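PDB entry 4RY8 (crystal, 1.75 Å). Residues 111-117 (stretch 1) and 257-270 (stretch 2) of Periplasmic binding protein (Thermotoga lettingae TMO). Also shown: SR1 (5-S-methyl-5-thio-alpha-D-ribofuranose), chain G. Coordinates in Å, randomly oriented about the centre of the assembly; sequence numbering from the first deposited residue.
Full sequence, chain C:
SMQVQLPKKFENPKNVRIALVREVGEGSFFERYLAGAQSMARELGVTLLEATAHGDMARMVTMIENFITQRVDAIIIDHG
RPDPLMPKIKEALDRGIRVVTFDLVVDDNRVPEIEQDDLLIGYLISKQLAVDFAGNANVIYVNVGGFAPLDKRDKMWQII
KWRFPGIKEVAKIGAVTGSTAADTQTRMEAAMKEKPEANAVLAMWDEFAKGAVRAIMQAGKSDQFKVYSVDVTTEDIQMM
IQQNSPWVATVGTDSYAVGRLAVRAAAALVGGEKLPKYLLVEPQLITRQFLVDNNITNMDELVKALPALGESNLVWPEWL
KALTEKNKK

Stretch 1, residues 111-117: VPEIEQD
Stretch 2 257-270: AVGRLAVRAAAALV

How do the two backbones lie against each other? Residues 113-115 form a short strand, with Ile114 at phi/psi -88/129, and 257-270 is helical throughout, carried by i to i+4 bonds such as Ala265 N to Leu261 O at 2.8 Å. The axes run nearly antiparallel, at 171°, and approach to 9.7 Å. Register follows from three CA-CA pairs: Pro112 to Ala265 at 8.3 Å, Ile114 to Ala262 at 7.3 Å and Gln116 to Val258 at 8.1 Å.

What holds them together? No hydrogen bond crosses the contact; apolar packing does most of the work; the contact as a whole buries 301 Å², both sides summed. Ile114, chi1 m and chi2 t, has its CA-to-CB bond toward the helix and gives up 97 Å², the largest share. Ile114 CD1 lies 3.6 Å from Ala262 CA and 4.1 Å from Ala265 CB, a close approach to the helix backbone that small alanine side chains permit. Ile114 CG2 reaches Leu261 CD2 at 3.9 Å and Val258 CG1 at 4.4 Å; Leu261 is t, p and Val258 is t.

How is the packing extended beyond isoleucine? Pro112, at phi/psi -63/144 with a C-gamma exo ring, sets CD 4.2 Å from CD1 of Leu269 (m, t), whose CA-to-CB bond is toward stretch 1. Alternation turns Glu115 CA-to-CB away from the helix, and the Glu113 side chain is out of reach; their carboxylate oxygens are hydrogen-bonded outside the two stretches.

How does a polar residue fit at the other end? The CA-to-CB bond of Gln116 is sideways to the helix, yet with chi1 m, chi2 t and chi3 100° its end comes nearer: Gln116 OE1 lies 4.4 Å from Val258 CG2, a contact without a hydrogen bond. The amide's NE2 donates to O2 of the bound SR1 at 3.0 Å and 158°, so this glutamine both borders the helix and binds the sugar.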

ATOM      1  N   VAL C 111       6.000 -24.173  -1.072  1.00 25.99           N
ATOM      2  CA  VAL C 111       4.584 -23.818  -1.239  1.00 26.14           C
ATOM      3  C   VAL C 111       4.384 -22.374  -1.591  1.00 23.20           C
ATOM      4  O   VAL C 111       4.422 -21.512  -0.719  1.00 21.77           O
ATOM      5  CB  VAL C 111       3.839 -24.030   0.086  1.00 24.77           C
ATOM      6  CG1 VAL C 111       2.359 -23.705  -0.054  1.00 22.15           C
ATOM      7  CG2 VAL C 111       4.075 -25.455   0.558  1.00 28.74           C
ATOM      8  N   PRO C 112       4.108 -22.099  -2.864  1.00 21.92           N
ATOM      9  CA  PRO C 112       3.725 -20.773  -3.205  1.00 20.69           C
ATOM     10  C   PRO C 112       2.447 -20.372  -2.526  1.00 19.81           C
ATOM     11  O   PRO C 112       1.537 -21.211  -2.332  1.00 22.28           O
ATOM     12  CB  PRO C 112       3.538 -20.812  -4.734  1.00 22.62           C
ATOM     13  CG  PRO C 112       4.057 -22.117  -5.175  1.00 24.61           C
ATOM     14  CD  PRO C 112       4.080 -23.020  -4.006  1.00 27.32           C
ATOM     15  N   GLU C 113       2.394 -19.095  -2.161  1.00 19.22           N
ATOM     16  CA  GLU C 113       1.250 -18.484  -1.575  1.00 19.05           C
ATOM     17  C   GLU C 113       0.644 -17.426  -2.522  1.00 20.25           C
ATOM     18  O   GLU C 113       1.267 -16.406  -2.832  1.00 23.33           O
ATOM     19  CB  GLU C 113       1.623 -17.836  -0.256  1.00 21.02           C
ATOM     20  CG  GLU C 113       2.131 -18.778   0.802  1.00 24.39           C
ATOM     21  CD  GLU C 113       2.599 -18.023   2.035  1.00 33.11           C
ATOM     22  OE1 GLU C 113       2.089 -16.896   2.297  1.00 28.73           O
ATOM     23  OE2 GLU C 113       3.476 -18.543   2.772  1.00 27.22           O
ATOM     24  N   ILE C 114      -0.583 -17.696  -2.961  1.00 19.53           N
ATOM     25  CA  ILE C 114      -1.411 -16.740  -3.724  1.00 21.85           C
ATOM     26  C   ILE C 114      -2.210 -15.863  -2.760  1.00 19.76           C
ATOM     27  O   ILE C 114      -2.847 -16.359  -1.826  1.00 23.36           O
ATOM     28  CB  ILE C 114      -2.361 -17.472  -4.709  1.00 21.07           C
ATOM     29  CG1 ILE C 114      -1.546 -18.363  -5.657  1.00 33.65           C
ATOM     30  CG2 ILE C 114      -3.162 -16.460  -5.508  1.00 24.27           C
ATOM     31  CD1 ILE C 114      -2.346 -19.317  -6.530  1.00 27.43           C
ATOM     32  N   GLU C 115      -2.153 -14.555  -2.941  1.00 24.98           N
ATOM     33  CA  GLU C 115      -3.117 -13.689  -2.295  1.00 20.02           C
ATOM     34  C   GLU C 115      -3.375 -12.465  -3.106  1.00 18.78           C
ATOM     35  O   GLU C 115      -2.703 -12.236  -4.124  1.00 25.78           O
ATOM     36  CB  GLU C 115      -2.609 -13.256  -0.919  1.00 23.54           C
ATOM     37  CG  GLU C 115      -1.227 -12.636  -0.954  1.00 22.65           C
ATOM     38  CD  GLU C 115      -0.986 -11.780   0.268  1.00 45.07           C
ATOM     39  OE1 GLU C 115      -0.331 -12.266   1.228  1.00 27.95           O
ATOM     40  OE2 GLU C 115      -1.483 -10.642   0.265  1.00 26.53           O
ATOM     41  N   GLN C 116      -4.338 -11.670  -2.641  1.00 16.62           N
ATOM     42  CA  GLN C 116      -4.720 -10.463  -3.363  1.00 21.45           C
ATOM     43  C   GLN C 116      -4.022  -9.206  -2.886  1.00 24.23           C
ATOM     44  O   GLN C 116      -4.558  -8.089  -3.053  1.00 18.48           O
ATOM     45  CB  GLN C 116      -6.196 -10.278  -3.237  1.00 17.34           C
ATOM     46  CG  GLN C 116      -6.966 -11.449  -3.766  1.00 18.24           C
ATOM     47  CD  GLN C 116      -8.412 -11.382  -3.412  1.00 24.76           C
ATOM     48  OE1 GLN C 116      -9.240 -10.987  -4.217  1.00 18.64           O
ATOM     49  NE2 GLN C 116      -8.733 -11.765  -2.209  1.00 16.12           N
ATOM     50  N   ASP C 117      -2.811  -9.393  -2.349  1.00 17.27           N
ATOM     51  CA  ASP C 117      -2.020  -8.323  -1.742  1.00 17.99           C
ATOM     52  C   ASP C 117      -2.913  -7.730  -0.685  1.00 18.96           C
ATOM     53  O   ASP C 117      -3.328  -6.583  -0.764  1.00 21.30           O
ATOM     54  CB  ASP C 117      -1.497  -7.274  -2.740  1.00 20.21           C
ATOM     55  CG  ASP C 117      -0.382  -6.443  -2.171  1.00 24.81           C
ATOM     56  OD1 ASP C 117      -0.204  -6.403  -0.923  1.00 22.48           O
ATOM     57  OD2 ASP C 117       0.374  -5.847  -2.943  1.00 25.24           O
ATOM     58  N   ALA C 257     -10.392 -14.810 -12.097  1.00 28.80           N
ATOM     59  CA  ALA C 257      -8.983 -14.856 -12.479  1.00 26.58           C
ATOM     60  C   ALA C 257      -8.113 -15.341 -11.304  1.00 27.52           C
ATOM     61  O   ALA C 257      -7.078 -15.945 -11.499  1.00 26.71           O
ATOM     62  CB  ALA C 257      -8.516 -13.482 -12.885  1.00 36.83           C
ATOM     63  N   VAL C 258      -8.504 -15.046 -10.082  1.00 25.44           N
ATOM     64  CA  VAL C 258      -7.716 -15.559  -8.962  1.00 24.72           C
ATOM     65  C   VAL C 258      -7.852 -17.080  -8.985  1.00 22.81           C
ATOM     66  O   VAL C 258      -6.882 -17.809  -8.758  1.00 27.64           O
ATOM     67  CB  VAL C 258      -8.142 -14.977  -7.613  1.00 31.40           C
ATOM     68  CG1 VAL C 258      -7.411 -15.684  -6.474  1.00 33.81           C
ATOM     69  CG2 VAL C 258      -7.869 -13.485  -7.574  1.00 40.31           C
ATOM     70  N   GLY C 259      -9.056 -17.564  -9.262  1.00 24.37           N
ATOM     71  CA  GLY C 259      -9.314 -18.991  -9.294  1.00 35.33           C
ATOM     72  C   GLY C 259      -8.621 -19.705 -10.437  1.00 32.08           C
ATOM     73  O   GLY C 259      -8.073 -20.767 -10.236  1.00 28.95           O
ATOM     74  N   ARG C 260      -8.678 -19.141 -11.641  1.00 26.01           N
ATOM     75  CA  ARG C 260      -7.852 -19.619 -12.722  1.00 26.11           C
ATOM     76  C   ARG C 260      -6.390 -19.689 -12.320  1.00 27.67           C
ATOM     77  O   ARG C 260      -5.758 -20.728 -12.483  1.00 31.98           O
ATOM     78  CB  ARG C 260      -8.038 -18.751 -13.986  1.00 35.90           C
ATOM     79  CG  ARG C 260      -9.403 -18.945 -14.638  1.00 40.58           C
ATOM     80  CD  ARG C 260      -9.692 -17.941 -15.735  1.00 29.68           C
ATOM     81  NE  ARG C 260      -8.771 -18.105 -16.840  1.00 31.42           N
ATOM     82  CZ  ARG C 260      -8.881 -19.011 -17.804  1.00 35.45           C
ATOM     83  NH1 ARG C 260      -9.895 -19.877 -17.831  1.00 42.58           N
ATOM     84  NH2 ARG C 260      -7.965 -19.042 -18.775  1.00 48.62           N
ATOM     85  N   LEU C 261      -5.852 -18.607 -11.765  1.00 25.89           N
ATOM     86  CA  LEU C 261      -4.464 -18.575 -11.324  1.00 29.63           C
ATOM     87  C   LEU C 261      -4.118 -19.767 -10.391  1.00 26.83           C
ATOM     88  O   LEU C 261      -3.052 -20.394 -10.497  1.00 25.47           O
ATOM     89  CB  LEU C 261      -4.145 -17.236 -10.618  1.00 24.76           C
ATOM     90  CG  LEU C 261      -2.782 -17.171  -9.908  1.00 25.97           C
ATOM     91  CD1 LEU C 261      -1.638 -17.497 -10.864  1.00 34.03           C
ATOM     92  CD2 LEU C 261      -2.540 -15.810  -9.264  1.00 23.28           C
ATOM     93  N   ALA C 262      -5.016 -20.057  -9.473  1.00 24.00           N
ATOM     94  CA  ALA C 262      -4.721 -21.102  -8.488  1.00 25.19           C
ATOM     95  C   ALA C 262      -4.551 -22.446  -9.164  1.00 30.85           C
ATOM     96  O   ALA C 262      -3.678 -23.212  -8.773  1.00 24.57           O
ATOM     97  CB  ALA C 262      -5.803 -21.165  -7.405  1.00 30.00           C
ATOM     98  N   VAL C 263      -5.350 -22.712 -10.208  1.00 25.96           N
ATOM     99  CA  VAL C 263      -5.251 -23.981 -10.905  1.00 32.84           C
ATOM    100  C   VAL C 263      -3.987 -24.017 -11.742  1.00 31.45           C
ATOM    101  O   VAL C 263      -3.284 -25.042 -11.749  1.00 26.85           O
ATOM    102  CB  VAL C 263      -6.509 -24.274 -11.740  1.00 29.11           C
ATOM    103  CG1 VAL C 263      -6.292 -25.416 -12.734  1.00 36.95           C
ATOM    104  CG2 VAL C 263      -7.657 -24.574 -10.787  1.00 29.53           C
ATOM    105  N   ARG C 264      -3.703 -22.902 -12.433  1.00 37.42           N
ATOM    106  CA  ARG C 264      -2.498 -22.764 -13.253  1.00 28.93           C
ATOM    107  C   ARG C 264      -1.274 -23.008 -12.462  1.00 27.64           C
ATOM    108  O   ARG C 264      -0.373 -23.643 -12.964  1.00 31.63           O
ATOM    109  CB  ARG C 264      -2.332 -21.357 -13.830  1.00 38.19           C
ATOM    110  CG  ARG C 264      -2.852 -21.213 -15.217  1.00 47.48           C
ATOM    111  CD  ARG C 264      -2.104 -20.146 -15.999  1.00 76.47           C
ATOM    112  NE  ARG C 264      -1.995 -18.838 -15.339  1.00 37.00           N
ATOM    113  CZ  ARG C 264      -3.015 -18.028 -15.077  1.00 30.31           C
ATOM    114  NH1 ARG C 264      -4.272 -18.368 -15.350  1.00 32.70           N
ATOM    115  NH2 ARG C 264      -2.771 -16.850 -14.544  1.00 32.03           N
ATOM    116  N   ALA C 265      -1.223 -22.449 -11.241  1.00 27.43           N
ATOM    117  CA  ALA C 265      -0.078 -22.623 -10.356  1.00 30.64           C
ATOM    118  C   ALA C 265       0.111 -24.081 -10.014  1.00 31.00           C
ATOM    119  O   ALA C 265       1.230 -24.607 -10.048  1.00 28.28           O
ATOM    120  CB  ALA C 265      -0.232 -21.797  -9.072  1.00 29.01           C
ATOM    121  N   ALA C 266      -0.991 -24.705  -9.614  1.00 33.63           N
ATOM    122  CA  ALA C 266      -0.992 -26.098  -9.267  1.00 27.54           C
ATOM    123  C   ALA C 266      -0.460 -26.903 -10.434  1.00 28.02           C
ATOM    124  O   ALA C 266       0.412 -27.740 -10.275  1.00 30.24           O
ATOM    125  CB  ALA C 266      -2.387 -26.543  -8.923  1.00 25.60           C
ATOM    126  N   ALA C 267      -0.974 -26.625 -11.626  1.00 30.68           N
ATOM    127  CA  ALA C 267      -0.592 -27.400 -12.802  1.00 31.68           C
ATOM    128  C   ALA C 267       0.873 -27.158 -13.164  1.00 33.40           C
ATOM    129  O   ALA C 267       1.564 -28.072 -13.593  1.00 35.45           O
ATOM    130  CB  ALA C 267      -1.502 -27.066 -13.980  1.00 32.52           C
ATOM    131  N   ALA C 268       1.345 -25.927 -12.965  1.00 44.71           N
ATOM    132  CA  ALA C 268       2.753 -25.600 -13.171  1.00 38.73           C
ATOM    133  C   ALA C 268       3.662 -26.432 -12.264  1.00 37.06           C
ATOM    134  O   ALA C 268       4.668 -26.989 -12.719  1.00 34.01           O
ATOM    135  CB  ALA C 268       2.993 -24.107 -12.961  1.00 33.31           C
ATOM    136  N   LEU C 269       3.322 -26.525 -10.981  1.00 28.67           N
ATOM    137  CA  LEU C 269       4.148 -27.323 -10.055  1.00 31.28           C
ATOM    138  C   LEU C 269       4.222 -28.770 -10.491  1.00 30.86           C
ATOM    139  O   LEU C 269       5.289 -29.350 -10.488  1.00 30.49           O
ATOM    140  CB  LEU C 269       3.609 -27.260  -8.627  1.00 28.10           C
ATOM    141  CG  LEU C 269       3.673 -25.893  -7.976  1.00 29.33           C
ATOM    142  CD1 LEU C 269       2.777 -25.865  -6.746  1.00 35.63           C
ATOM    143  CD2 LEU C 269       5.116 -25.495  -7.661  1.00 40.67           C
ATOM    144  N   VAL C 270       3.089 -29.347 -10.883  1.00 37.94           N
ATOM    145  CA  VAL C 270       3.057 -30.749 -11.326  1.00 38.00           C
ATOM    146  C   VAL C 270       3.987 -30.939 -12.541  1.00 33.75           C
ATOM    147  O   VAL C 270       4.696 -31.928 -12.621  1.00 33.80           O
ATOM    148  CB  VAL C 270       1.612 -31.230 -11.629  1.00 36.99           C
ATOM    149  CG1 VAL C 270       1.627 -32.573 -12.350  1.00 37.58           C
ATOM    150  CG2 VAL C 270       0.799 -31.330 -10.333  1.00 34.70           C
TER
HETATM  151  CS  SR1 G 401     -13.944 -15.256   5.135  1.00 25.10           C
HETATM  152  S   SR1 G 401     -12.449 -14.686   4.359  1.00 20.45           S
HETATM  153  C5  SR1 G 401     -13.300 -13.712   3.094  1.00 25.11           C
HETATM  154  C4  SR1 G 401     -12.305 -13.025   2.162  1.00 20.17           C
HETATM  155  O4  SR1 G 401     -11.527 -14.034   1.606  1.00 23.29           O
HETATM  156  C1  SR1 G 401     -11.298 -13.813   0.201  1.00 43.30           C
HETATM  157  O1  SR1 G 401      -9.934 -13.622   0.031  1.00 27.28           O
HETATM  158  C2  SR1 G 401     -12.065 -12.579  -0.250  1.00 30.48           C
HETATM  159  O2  SR1 G 401     -11.289 -11.423  -0.666  1.00 20.18           O
HETATM  160  C3  SR1 G 401     -12.906 -12.279   0.975  1.00 21.80           C
HETATM  161  O3  SR1 G 401     -12.945 -10.881   1.226  1.00 22.86           O